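Local coordinates for catalase-3 (Neurospora crassa, PDB 4AJ9) that breaks hydrogen peroxide down to water and dioxygen at a haem iron, protecting the cell from this toxic oxidant, at the interface of chains A and B. Numbering follows the deposited sequence. Chains: chain A/B, Catalase-3.

The interface of chains A and B. Residues chain A 383-384, 386-387; chain B 59, 320-321, 325.
In this haem catalase of the large-subunit type, a two-fold symmetric subunit interface lays a glycine-rich loop of chain A over the short helix 319-324 of chain B, a join repeated with the chains exchanged that helps hold together the tetramer typical of the family. A:Asp383 lies over one face of the B:Phe320 ring, its CB 3.7 Å from the ring centroid. The carboxylate continues across the ring's root, with its plane turned 21° from that of the ring and CG 3.4 Å from B:Phe320 CG. With CG anti to the backbone N (chi1 177°), B:Phe320 turns its ring toward the loop, where CB of A:Gln387 meets the ring edge in plane at CE2, while B:Ile59 CG2, from chain B itself, borders the rim near CZ. The A:Gln387 side chain bends at chi2 (59°) and folds back, its amide NE2 donating to the A:Asp383 backbone O at 3.0 Å and bracing the loop. Beside the ring, the B:Gln325 amide reads the loop backbone: NE2 gives a nearly straight bond to a lone pair of A:Gln387 O (3.2 Å) and a second, tilted from the carbonyl plane, to B:Ala321 O (3.1 Å), tying loop to helix. Its carbonyl OE1 reaches water 1 at 2.8 Å, and the water in turn meets A:Gly386 N. A leucine in place of B:Gln325 would probably leave A:Gln387 O without this donor and the bridging water without its chain B partner.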
# COMPACT_ATOMS: atom_id res chain seq x y z
N ASP A 383 13.35 5.23 8.80
CA ASP A 383 11.90 5.13 8.71
C ASP A 383 11.44 4.36 7.47
O ASP A 383 12.14 3.45 7.03
CB ASP A 383 11.28 6.54 8.74
CG ASP A 383 11.66 7.31 9.99
OD1 ASP A 383 12.38 6.76 10.84
OD2 ASP A 383 11.22 8.47 10.12
N GLY A 384 10.29 4.72 6.92
CA GLY A 384 9.66 3.97 5.83
C GLY A 384 8.88 2.75 6.31
O GLY A 384 9.17 2.20 7.38
N GLY A 386 7.66 -0.70 7.34
CA GLY A 386 8.29 -1.95 7.69
C GLY A 386 9.74 -1.84 8.11
O GLY A 386 10.48 -2.82 8.03
N GLN A 387 10.16 -0.65 8.54
CA GLN A 387 11.54 -0.46 9.00
C GLN A 387 11.92 -1.56 10.02
O GLN A 387 11.32 -1.69 11.09
CB GLN A 387 11.73 0.95 9.57
CG GLN A 387 13.10 1.18 10.23
CD GLN A 387 14.26 0.94 9.28
OE1 GLN A 387 15.08 0.06 9.49
NE2 GLN A 387 14.32 1.74 8.22
N ILE B 59 4.55 7.15 7.28
CA ILE B 59 3.47 6.17 7.29
C ILE B 59 2.24 6.85 7.89
O ILE B 59 2.38 7.86 8.59
CB ILE B 59 3.86 4.90 8.08
CG1 ILE B 59 4.00 5.18 9.58
CG2 ILE B 59 5.15 4.28 7.54
CD1 ILE B 59 4.06 3.91 10.39
N PHE B 320 10.81 6.38 15.72
CA PHE B 320 9.97 5.84 14.66
C PHE B 320 9.86 4.33 14.76
O PHE B 320 8.75 3.78 14.84
CB PHE B 320 10.46 6.23 13.26
CG PHE B 320 9.64 5.61 12.15
CD1 PHE B 320 8.49 6.24 11.67
CD2 PHE B 320 10.01 4.39 11.60
CE1 PHE B 320 7.74 5.67 10.66
CE2 PHE B 320 9.26 3.81 10.59
CZ PHE B 320 8.13 4.44 10.13
N ALA B 321 11.00 3.65 14.76
CA ALA B 321 10.99 2.18 14.69
C ALA B 321 10.28 1.56 15.89
O ALA B 321 9.64 0.51 15.79
CB ALA B 321 12.41 1.65 14.56
N GLN B 325 5.91 2.79 15.33
CA GLN B 325 5.49 1.53 14.73
C GLN B 325 4.72 0.58 15.65
O GLN B 325 4.00 -0.29 15.17
CB GLN B 325 6.69 0.79 14.11
CG GLN B 325 7.19 1.45 12.81
CD GLN B 325 8.19 0.57 12.03
OE1 GLN B 325 8.08 0.44 10.82
NE2 GLN B 325 9.17 0.01 12.73
O HOH W 1 5.83 0.53 9.19